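Local coordinates for catalase (Corynebacterium glutamicum, PDB 4B7H), which catalyses the breakdown of hydrogen peroxide to water and oxygen at a heme iron, and carries bound NADPH and the inhibitor nitric oxide in this crystal, at residues Gln215-Glu220 with Ile428-Asp433; Pro223-Tyr228 with Leu339-Met344; Glu281-Glu284 with Pro290-Leu293. All coordinates share one frame; numbering follows the deposited sequence. Where two conformers were deposited one is given.

Interaction 1 of 3, residues Gln215-Glu220 with Ile428-Asp433; sequences QWINAE and IYVNPD
The backbones of Gln215 and Tyr429 come nearest each other, their CA atoms 6.7 Å apart, where strand 214-217 passes a segment, Ile428-Asp433, that has no regular structure of its own. Gln215 spans that gap with its side-chain amide, which grips both polar backbone atoms of Val430. Its OE1 accepts from Val430 N at 2.8 Å; the bond arrives in the carbonyl plane, on a lone pair, with an N-H...O angle of 161°. The other half of the amide answers in kind: NE2 of Gln215 donates to Val430 O at 2.9 Å, and the acceptor lies only 6° out of the amide plane. The two bonds fix the rotation of the amide, since a flip would set oxygen against oxygen and N-H against N-H. The reach comes from an extended chain, CG lying opposite the backbone N (chi1 -163°) and CD carrying on in the same direction. The bonding resembles that of a hydrogen-bonded antiparallel pair, except that one side-chain amide supplies both partners. It comes from strand 214-217, which in the antiparallel sheet of the catalase beta-barrel lies between strands 223-232 and 337-338. Next to the polar clamp sits a small apolar contact, CD1 of Ile217 against CG2 of Val430 at 3.8 Å. OE1 of Gln215 also lies 3.6 Å from that methyl and 3.7 Å from CB of Tyr429. The tyrosine ring leads away from the strand, and its hydroxyl bonds to Gln346. Farther along, Asn431 bonds to Leu439 and Asp438 of a second subunit, and Pro432 packs on Gln42 of a third.

Interaction 2 of 3, residues Pro223-Tyr228 with Leu339-Met344; sequences PVWVKY and LSPDRM. With HEM (protoporphyrin IX containing Fe), chain E.
Trp225 carries this contact with the six-membered end of its indole, which meets Leu339, Ser340 and Pro341 in succession. Among polar approaches, the carbonyl O of Leu339 comes in at the ring edge, in the plane of the indole, 3.4 Å from CZ3. Apolar packing makes up the remainder: CB of Ser340 lies 3.5 Å from the same CZ3, and CD of Pro341 sits 4.0 Å from CH2, the proline and the indole crossing at about a right angle. CG of Trp225 stands opposite its own carbonyl carbon (chi1 -59°), which swings the ring off the strand toward the loop. Within the loop, Pro341 centres an inverse gamma turn, closed by a weak bond from Asp342 N to Ser340 O at 2.9 Å; Ser340 OG bonds outward to Thr213 O. Met344 follows, its bent chain laying CE 3.5 Å from CAB of a heme vinyl group and SD 3.7 Å from CBB. Asp342 is the N-cap of helix 343-359: OD1 accepts from Leu345 N and, weakly, from Met344 N. Trp225, from barrel strand 223-232, thus packs against the short link between strand 337-338 and helix 343-359, whose first turn borders the heme.

Interaction 3 of 3, residues Glu281-Glu284 with Pro290-Leu293; sequences EDAE and PFDL
Ala283 and Pro290 meet first through their apolar groups: the methyl CB of Ala283 lies 3.9 Å from CG of Pro290 and 4.1 Å from CZ of Phe291, so one small side chain touches both residues. The methyl approaches the phenyl ring obliquely. Within the Pro290-Leu293 segment, CG of Pro290 sits 3.8 Å above the plane of the Phe291 ring, over its centre, a CH-pi contact between neighbours in sequence. With chi1 at -49° the phenyl lies beside the backbone N, back over Pro290 and toward Ala283. Phe291 also meets Trp225 edge-to-face and packs on Gln42 of a third subunit.

A second kind of approach involves the backbone. The carbonyl O of Ala283 is 3.5 Å from CG of Pro290 and 3.7 Å from CD of the same ring, close packing of an oxygen against ring carbons. The carbonyl of Pro290 is itself used, by Thr213 OG1 and by NE1 of Trp297, a residue that lines the NADPH pocket.

Beyond the phenylalanine the chain passes Asp292, salt-bridged to Lys295 and Arg150, and reaches Leu293, which touches the heme. This is local packing within the connection between barrel strands 270-279 and 305-314: a coil of helical backbone angles at Glu281-Glu284 packs against a Pro-Phe pair whose following residues lead on to Leu293 of the heme pocket.

Overall arrangement
Strand 214-217 opens the first and longest loop at Gln215-Glu220, closed more than 200 residues later by Ile428-Asp433 in interaction 1. A few residues on, its sheet neighbour, strand 223-232, opens a shorter loop, which Leu339-Met344 closes in interaction 2. Inside both lies interaction 3, a local loop from Glu281-Glu284 to Pro290-Leu293 between strands 270-279 and 305-314. The three therefore nest without crossing. They also touch: Ile428 O probably bonds to Leu339 N, CB of Asp342 packs on the carbonyl O of Phe291, and Pro432 packs on the Phe291 ring. Together they tie the barrel sheet to the start of helix 343-359, to the later 428-433 loop, and to the 281-293 connection.

Interaction 1 of 3, residues Gln215-Glu220 with Ile428-Asp433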
loop_
_atom_site.group_PDB
_atom_site.type_symbol
_atom_site.label_atom_id
_atom_site.label_comp_id
_atom_site.label_asym_id
_atom_site.label_seq_id
_atom_site.Cartn_x
_atom_site.Cartn_y
_atom_site.Cartn_z
ATOM N N GLN A 215 -26.936 -7.579 22.751
ATOM C CA GLN A 215 -27.657 -7.020 23.886
ATOM C C GLN A 215 -28.442 -5.785 23.454
ATOM O O GLN A 215 -27.994 -5.021 22.603
ATOM C CB GLN A 215 -26.695 -6.683 25.029
ATOM C CG GLN A 215 -27.387 -6.478 26.369
ATOM C CD GLN A 215 -26.396 -6.253 27.486
ATOM O OE1 GLN A 215 -25.879 -5.151 27.661
ATOM N NE2 GLN A 215 -26.101 -7.307 28.233
ATOM N N TRP A 216 -29.635 -5.624 24.019
ATOM C CA TRP A 216 -30.417 -4.407 23.871
ATOM C C TRP A 216 -30.489 -3.762 25.244
ATOM O O TRP A 216 -30.663 -4.454 26.258
ATOM C CB TRP A 216 -31.829 -4.721 23.375
ATOM C CG TRP A 216 -31.992 -4.738 21.883
ATOM C CD1 TRP A 216 -31.012 -4.594 20.942
ATOM C CD2 TRP A 216 -33.221 -4.897 21.162
ATOM N NE1 TRP A 216 -31.559 -4.655 19.678
ATOM C CE2 TRP A 216 -32.914 -4.837 19.787
ATOM C CE3 TRP A 216 -34.557 -5.081 21.549
ATOM C CZ2 TRP A 216 -33.894 -4.955 18.797
ATOM C CZ3 TRP A 216 -35.527 -5.201 20.571
ATOM C CH2 TRP A 216 -35.194 -5.138 19.209
ATOM N N ILE A 217 -30.326 -2.446 25.286
ATOM C CA ILE A 217 -30.436 -1.712 26.541
ATOM C C ILE A 217 -31.450 -0.588 26.354
ATOM O O ILE A 217 -31.394 0.156 25.362
ATOM C CB ILE A 217 -29.072 -1.135 26.980
ATOM C CG1 ILE A 217 -28.007 -2.236 27.047
ATOM C CG2 ILE A 217 -29.184 -0.452 28.323
ATOM C CD1 ILE A 217 -26.681 -1.765 27.627
ATOM N N ASN A 218 -32.389 -0.473 27.294
ATOM C CA ASN A 218 -33.430 0.551 27.201
ATOM C C ASN A 218 -32.987 1.888 27.813
ATOM O O ASN A 218 -31.850 2.020 28.284
ATOM C CB ASN A 218 -34.779 0.048 27.767
ATOM C CG ASN A 218 -34.769 -0.137 29.279
ATOM O OD1 ASN A 218 -33.858 0.311 29.968
ATOM N ND2 ASN A 218 -35.802 -0.792 29.801
ATOM N N ALA A 219 -33.882 2.873 27.809
ATOM C CA ALA A 219 -33.540 4.215 28.274
ATOM C C ALA A 219 -33.154 4.235 29.747
ATOM O O ALA A 219 -32.394 5.104 30.182
ATOM C CB ALA A 219 -34.692 5.176 28.004
ATOM N N GLU A 220 -33.674 3.280 30.513
ATOM C CA GLU A 220 -33.404 3.218 31.945
ATOM C C GLU A 220 -32.130 2.423 32.249
ATOM O O GLU A 220 -31.701 2.342 33.401
ATOM C CB GLU A 220 -34.617 2.657 32.712
ATOM C CG GLU A 220 -34.868 1.164 32.529
ATOM C CD GLU A 220 -36.343 0.777 32.595
ATOM O OE1 GLU A 220 -37.211 1.674 32.510
ATOM O OE2 GLU A 220 -36.630 -0.435 32.722
ATOM N N ILE A 428 -20.497 -1.186 25.851
ATOM C CA ILE A 428 -19.901 -2.392 25.293
ATOM C C ILE A 428 -20.915 -3.514 25.499
ATOM O O ILE A 428 -21.487 -4.018 24.530
ATOM C CB ILE A 428 -18.517 -2.680 25.915
ATOM C CG1 ILE A 428 -17.635 -1.431 25.809
ATOM C CG2 ILE A 428 -17.847 -3.850 25.210
ATOM C CD1 ILE A 428 -16.276 -1.586 26.452
ATOM N N TYR A 429 -21.145 -3.875 26.761
ATOM C CA TYR A 429 -22.340 -4.625 27.176
ATOM C C TYR A 429 -22.393 -4.671 28.692
ATOM O O TYR A 429 -21.361 -4.545 29.361
ATOM C CB TYR A 429 -22.423 -6.056 26.595
ATOM C CG TYR A 429 -21.262 -6.980 26.908
ATOM C CD1 TYR A 429 -20.072 -6.885 26.201
ATOM C CD2 TYR A 429 -21.369 -7.972 27.872
ATOM C CE1 TYR A 429 -19.008 -7.736 26.453
ATOM C CE2 TYR A 429 -20.306 -8.836 28.138
ATOM C CZ TYR A 429 -19.122 -8.703 27.430
ATOM O OH TYR A 429 -18.055 -9.550 27.678
ATOM N N VAL A 430 -23.596 -4.820 29.236
ATOM C CA VAL A 430 -23.726 -5.116 30.658
ATOM C C VAL A 430 -23.338 -6.580 30.809
ATOM O O VAL A 430 -24.039 -7.474 30.316
ATOM C CB VAL A 430 -25.157 -4.907 31.174
ATOM C CG1 VAL A 430 -25.221 -5.201 32.671
ATOM C CG2 VAL A 430 -25.621 -3.487 30.897
ATOM N N ASN A 431 -22.207 -6.835 31.456
ATOM C CA ASN A 431 -21.686 -8.196 31.493
ATOM C C ASN A 431 -22.396 -9.075 32.515
ATOM O O ASN A 431 -22.868 -8.587 33.552
ATOM C CB ASN A 431 -20.177 -8.203 31.754
ATOM C CG ASN A 431 -19.806 -7.504 33.049
ATOM O OD1 ASN A 431 -19.490 -6.312 33.054
ATOM N ND2 ASN A 431 -19.845 -8.242 34.158
ATOM N N PRO A 432 -22.484 -10.376 32.214
ATOM C CA PRO A 432 -22.904 -11.346 33.222
ATOM C C PRO A 432 -21.699 -11.726 34.089
ATOM O O PRO A 432 -20.633 -11.127 33.957
ATOM C CB PRO A 432 -23.354 -12.530 32.372
ATOM C CG PRO A 432 -22.413 -12.500 31.207
ATOM C CD PRO A 432 -22.188 -11.020 30.920
ATOM N N ASP A 433 -21.880 -12.693 34.980
ATOM C CA ASP A 433 -20.808 -13.225 35.816
ATOM C C ASP A 433 -19.706 -13.759 34.896
ATOM O O ASP A 433 -20.000 -14.506 33.965
ATOM C CB ASP A 433 -21.414 -14.367 36.646
ATOM C CG ASP A 433 -20.471 -14.938 37.706
ATOM O OD1 ASP A 433 -19.267 -14.627 37.739
ATOM O OD2 ASP A 433 -20.967 -15.740 38.522
#

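Interaction 2 of 3, residues Pro223-Tyr228 with Leu339-Met344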
loop_
_atom_site.group_PDB
_atom_site.type_symbol
_atom_site.label_atom_id
_atom_site.label_comp_id
_atom_site.label_asym_id
_atom_site.label_seq_id
_atom_site.Cartn_x
_atom_site.Cartn_y
_atom_site.Cartn_z
ATOM N N PRO A 223 -30.726 -4.172 30.578
ATOM C CA PRO A 223 -30.345 -4.990 29.421
ATOM C C PRO A 223 -31.216 -6.235 29.246
ATOM O O PRO A 223 -31.702 -6.799 30.227
ATOM C CB PRO A 223 -28.928 -5.422 29.789
ATOM C CG PRO A 223 -29.004 -5.615 31.288
ATOM C CD PRO A 223 -29.964 -4.544 31.786
ATOM N N VAL A 224 -31.411 -6.641 27.994
ATOM C CA VAL A 224 -31.918 -7.966 27.659
ATOM C C VAL A 224 -31.017 -8.545 26.569
ATOM O O VAL A 224 -30.384 -7.801 25.812
ATOM C CB VAL A 224 -33.376 -7.928 27.148
ATOM C CG1 VAL A 224 -34.334 -7.595 28.269
ATOM C CG2 VAL A 224 -33.522 -6.943 25.990
ATOM N N TRP A 225 -30.940 -9.870 26.488
ATOM C CA TRP A 225 -30.194 -10.503 25.408
ATOM C C TRP A 225 -31.104 -10.683 24.196
ATOM O O TRP A 225 -32.290 -10.995 24.350
ATOM C CB TRP A 225 -29.630 -11.848 25.861
ATOM C CG TRP A 225 -28.707 -11.769 27.057
ATOM C CD1 TRP A 225 -28.946 -12.262 28.317
ATOM C CD2 TRP A 225 -27.400 -11.169 27.105
ATOM N NE1 TRP A 225 -27.870 -12.008 29.137
ATOM C CE2 TRP A 225 -26.910 -11.336 28.419
ATOM C CE3 TRP A 225 -26.598 -10.501 26.165
ATOM C CZ2 TRP A 225 -25.653 -10.870 28.812
ATOM C CZ3 TRP A 225 -25.353 -10.043 26.558
ATOM C CH2 TRP A 225 -24.890 -10.230 27.867
ATOM N N VAL A 226 -30.576 -10.474 22.989
ATOM C CA VAL A 226 -31.401 -10.607 21.792
ATOM C C VAL A 226 -30.706 -11.366 20.664
ATOM O O VAL A 226 -29.475 -11.406 20.594
ATOM C CB VAL A 226 -31.850 -9.222 21.237
ATOM C CG1 VAL A 226 -32.627 -8.432 22.283
ATOM C CG2 VAL A 226 -30.647 -8.420 20.726
ATOM N N LYS A 227 -31.511 -11.981 19.800
ATOM C CA LYS A 227 -31.051 -12.507 18.518
ATOM C C LYS A 227 -31.941 -11.965 17.405
ATOM O O LYS A 227 -33.169 -11.938 17.528
ATOM C CB LYS A 227 -31.055 -14.039 18.485
ATOM C CG LYS A 227 -29.957 -14.687 19.323
ATOM C CD LYS A 227 -29.928 -16.198 19.118
ATOM C CE LYS A 227 -28.867 -16.876 19.988
ATOM N NZ LYS A 227 -27.454 -16.580 19.572
ATOM N N TYR A 228 -31.313 -11.534 16.319
ATOM C CA TYR A 228 -32.025 -10.996 15.171
ATOM C C TYR A 228 -32.375 -12.061 14.148
ATOM O O TYR A 228 -31.531 -12.895 13.798
ATOM C CB TYR A 228 -31.161 -9.969 14.465
ATOM C CG TYR A 228 -30.891 -8.702 15.228
ATOM C CD1 TYR A 228 -31.863 -7.709 15.325
ATOM C CD2 TYR A 228 -29.649 -8.469 15.810
ATOM C CE1 TYR A 228 -31.612 -6.531 16.000
ATOM C CE2 TYR A 228 -29.385 -7.294 16.487
ATOM C CZ TYR A 228 -30.370 -6.326 16.576
ATOM O OH TYR A 228 -30.105 -5.149 17.238
ATOM N N LEU A 339 -22.799 -5.904 22.922
ATOM C CA LEU A 339 -22.250 -7.199 22.545
ATOM C C LEU A 339 -22.645 -8.266 23.584
ATOM O O LEU A 339 -23.655 -8.117 24.283
ATOM C CB LEU A 339 -20.724 -7.091 22.405
ATOM C CG LEU A 339 -20.255 -5.901 21.560
ATOM C CD1 LEU A 339 -18.734 -5.746 21.575
ATOM C CD2 LEU A 339 -20.778 -6.028 20.129
ATOM N N SER A 340 -21.847 -9.327 23.686
ATOM C CA SER A 340 -22.096 -10.432 24.615
ATOM C C SER A 340 -20.785 -11.199 24.739
ATOM O O SER A 340 -19.862 -10.948 23.961
ATOM C CB SER A 340 -23.192 -11.356 24.072
ATOM O OG SER A 340 -22.704 -12.156 23.005
ATOM N N PRO A 341 -20.689 -12.129 25.708
ATOM C CA PRO A 341 -19.483 -12.967 25.828
ATOM C C PRO A 341 -19.472 -14.151 24.867
ATOM O O PRO A 341 -19.193 -15.289 25.261
ATOM C CB PRO A 341 -19.517 -13.462 27.281
ATOM C CG PRO A 341 -20.887 -13.223 27.770
ATOM C CD PRO A 341 -21.551 -12.196 26.903
ATOM N N ASP A 342 -19.824 -13.871 23.622
ATOM C CA ASP A 342 -19.627 -14.775 22.499
ATOM C C ASP A 342 -18.229 -14.462 21.948
ATOM O O ASP A 342 -17.991 -13.369 21.423
ATOM C CB ASP A 342 -20.734 -14.512 21.470
ATOM C CG ASP A 342 -20.585 -15.318 20.197
ATOM O OD1 ASP A 342 -19.449 -15.652 19.789
ATOM O OD2 ASP A 342 -21.630 -15.592 19.573
ATOM N N ARG A 343 -17.300 -15.409 22.083
ATOM C CA ARG A 343 -15.906 -15.151 21.724
ATOM C C ARG A 343 -15.719 -14.931 20.225
ATOM O O ARG A 343 -14.788 -14.232 19.809
ATOM C CB ARG A 343 -14.991 -16.278 22.213
ATOM C CG ARG A 343 -15.032 -16.484 23.712
ATOM C CD ARG A 343 -14.163 -17.643 24.122
ATOM N NE ARG A 343 -14.436 -18.005 25.504
ATOM C CZ ARG A 343 -13.953 -19.096 26.082
ATOM N NH1 ARG A 343 -13.170 -19.909 25.385
ATOM N NH2 ARG A 343 -14.259 -19.377 27.343
ATOM N N MET A 344 -16.580 -15.539 19.411
ATOM C CA MET A 344 -16.531 -15.302 17.972
ATOM C C MET A 344 -16.858 -13.843 17.696
ATOM O O MET A 344 -16.120 -13.149 16.986
ATOM C CB MET A 344 -17.500 -16.231 17.241
ATOM C CG MET A 344 -17.093 -17.704 17.298
ATOM S SD MET A 344 -15.801 -18.134 16.127
ATOM C CE MET A 344 -16.788 -18.193 14.637
HETATM C CHA HEM E . -16.578 -10.929 6.063
HETATM C CHB HEM E . -13.893 -11.910 9.981
HETATM C CHC HEM E . -17.358 -14.923 11.514
HETATM C CHD HEM E . -20.407 -12.738 8.495
HETATM C C1A HEM E . -15.550 -10.943 6.973
HETATM C C2A HEM E . -14.329 -10.163 6.886
HETATM C C3A HEM E . -13.605 -10.431 7.983
HETATM C C4A HEM E . -14.329 -11.386 8.785
HETATM C CMA HEM E . -12.240 -9.862 8.386
HETATM C CAA HEM E . -13.976 -9.197 5.734
HETATM C CBA HEM E . -14.558 -7.823 6.034
HETATM C CGA HEM E . -14.102 -6.770 5.058
HETATM O O1A HEM E . -14.941 -5.897 4.724
HETATM O O2A HEM E . -12.925 -6.776 4.614
HETATM C C1B HEM E . -14.577 -12.835 10.736
HETATM C C2B HEM E . -14.096 -13.472 11.941
HETATM C C3B HEM E . -15.056 -14.328 12.348
HETATM C C4B HEM E . -16.165 -14.227 11.425
HETATM C CMB HEM E . -12.716 -13.194 12.571
HETATM C CAB HEM E . -15.104 -15.253 13.580
HETATM C CBB HEM E . -14.437 -14.980 14.701
HETATM C C1C HEM E . -18.539 -14.473 10.950
HETATM C C2C HEM E . -19.896 -14.706 11.424
HETATM C C3C HEM E . -20.730 -14.089 10.569
HETATM C C4C HEM E . -19.922 -13.441 9.558
HETATM C CMC HEM E . -20.265 -15.540 12.676
HETATM C CAC HEM E . -22.272 -13.954 10.603
HETATM C CBC HEM E . -22.977 -13.976 11.747
HETATM C C1D HEM E . -19.648 -12.124 7.536
HETATM C C2D HEM E . -20.212 -11.495 6.386
HETATM C C3D HEM E . -19.044 -10.930 5.625
HETATM C C4D HEM E . -17.872 -11.259 6.390
HETATM C CMD HEM E . -21.687 -11.421 6.001
HETATM C CAD HEM E . -19.141 -10.141 4.328
HETATM C CBD HEM E . -19.588 -8.720 4.662
HETATM C CGD HEM E . -19.762 -8.030 3.341
HETATM O O1D HEM E . -19.003 -7.074 3.041
HETATM O O2D HEM E . -20.655 -8.455 2.566
HETATM N NA HEM E . -15.527 -11.676 8.150
HETATM N NB HEM E . -15.836 -13.313 10.442
HETATM N NC HEM E . -18.593 -13.689 9.809
HETATM N ND HEM E . -18.264 -11.979 7.511
HETATM FE FE HEM E . -17.056 -12.708 8.946
#

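Interaction 3 of 3, residues Glu281-Glu284 with Pro290-Leu293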
loop_
_atom_site.group_PDB
_atom_site.type_symbol
_atom_site.label_atom_id
_atom_site.label_comp_id
_atom_site.label_asym_id
_atom_site.label_seq_id
_atom_site.Cartn_x
_atom_site.Cartn_y
_atom_site.Cartn_z
ATOM N N GLU A 281 -31.794 -12.283 33.388
ATOM C CA GLU A 281 -31.749 -13.274 34.463
ATOM C C GLU A 281 -32.018 -14.719 34.009
ATOM O O GLU A 281 -31.800 -15.656 34.776
ATOM C CB GLU A 281 -32.692 -12.876 35.602
ATOM C CG GLU A 281 -34.163 -12.930 35.247
ATOM C CD GLU A 281 -34.698 -11.626 34.677
ATOM O OE1 GLU A 281 -33.914 -10.851 34.079
ATOM O OE2 GLU A 281 -35.914 -11.376 34.830
ATOM N N ASP A 282 -32.486 -14.895 32.772
ATOM C CA ASP A 282 -32.728 -16.230 32.203
ATOM C C ASP A 282 -31.438 -16.914 31.750
ATOM O O ASP A 282 -31.390 -18.141 31.611
ATOM C CB ASP A 282 -33.635 -16.137 30.967
ATOM C CG ASP A 282 -35.114 -16.090 31.305
ATOM O OD1 ASP A 282 -35.471 -15.719 32.446
ATOM O OD2 ASP A 282 -35.926 -16.419 30.405
ATOM N N ALA A 283 -30.407 -16.120 31.482
ATOM C CA ALA A 283 -29.200 -16.630 30.824
ATOM C C ALA A 283 -28.486 -17.787 31.529
ATOM O O ALA A 283 -28.128 -18.774 30.892
ATOM C CB ALA A 283 -28.221 -15.486 30.545
ATOM N N GLU A 284 -28.280 -17.686 32.838
ATOM C CA GLU A 284 -27.493 -18.683 33.564
ATOM C C GLU A 284 -28.129 -20.075 33.578
ATOM O O GLU A 284 -27.425 -21.087 33.597
ATOM C CB GLU A 284 -27.197 -18.214 34.997
ATOM C CG GLU A 284 -28.422 -17.839 35.817
ATOM C CD GLU A 284 -28.071 -17.186 37.145
ATOM O OE1 GLU A 284 -27.743 -17.916 38.103
ATOM O OE2 GLU A 284 -28.125 -15.940 37.232
ATOM N N PRO A 290 -26.109 -19.582 26.373
ATOM C CA PRO A 290 -26.785 -18.627 25.489
ATOM C C PRO A 290 -25.828 -17.766 24.666
ATOM O O PRO A 290 -26.291 -17.010 23.817
ATOM C CB PRO A 290 -27.601 -17.767 26.464
ATOM C CG PRO A 290 -26.854 -17.837 27.742
ATOM C CD PRO A 290 -26.236 -19.210 27.796
ATOM N N PHE A 291 -24.527 -17.905 24.907
ATOM C CA PHE A 291 -23.505 -17.091 24.247
ATOM C C PHE A 291 -22.627 -17.905 23.294
ATOM O O PHE A 291 -21.699 -17.367 22.695
ATOM C CB PHE A 291 -22.623 -16.414 25.300
ATOM C CG PHE A 291 -23.402 -15.727 26.387
ATOM C CD1 PHE A 291 -24.316 -14.723 26.076
ATOM C CD2 PHE A 291 -23.220 -16.082 27.718
ATOM C CE1 PHE A 291 -25.033 -14.084 27.082
ATOM C CE2 PHE A 291 -23.934 -15.447 28.727
ATOM C CZ PHE A 291 -24.840 -14.447 28.406
ATOM N N ASP A 292 -22.913 -19.205 23.185
ATOM C CA ASP A 292 -22.192 -20.126 22.307
ATOM C C ASP A 292 -22.836 -20.043 20.936
ATOM O O ASP A 292 -23.987 -20.448 20.761
ATOM C CB ASP A 292 -22.311 -21.550 22.871
ATOM C CG ASP A 292 -21.628 -22.608 22.007
ATOM O OD1 ASP A 292 -21.168 -22.311 20.879
ATOM O OD2 ASP A 292 -21.557 -23.771 22.465
ATOM N N LEU A 293 -22.102 -19.489 19.972
ATOM C CA LEU A 293 -22.616 -19.292 18.621
ATOM C C LEU A 293 -23.120 -20.577 17.961
ATOM O O LEU A 293 -24.038 -20.533 17.124
ATOM C CB LEU A 293 -21.530 -18.643 17.765
ATOM C CG LEU A 293 -21.834 -18.349 16.298
ATOM C CD1 LEU A 293 -23.056 -17.431 16.154
ATOM C CD2 LEU A 293 -20.597 -17.745 15.648
#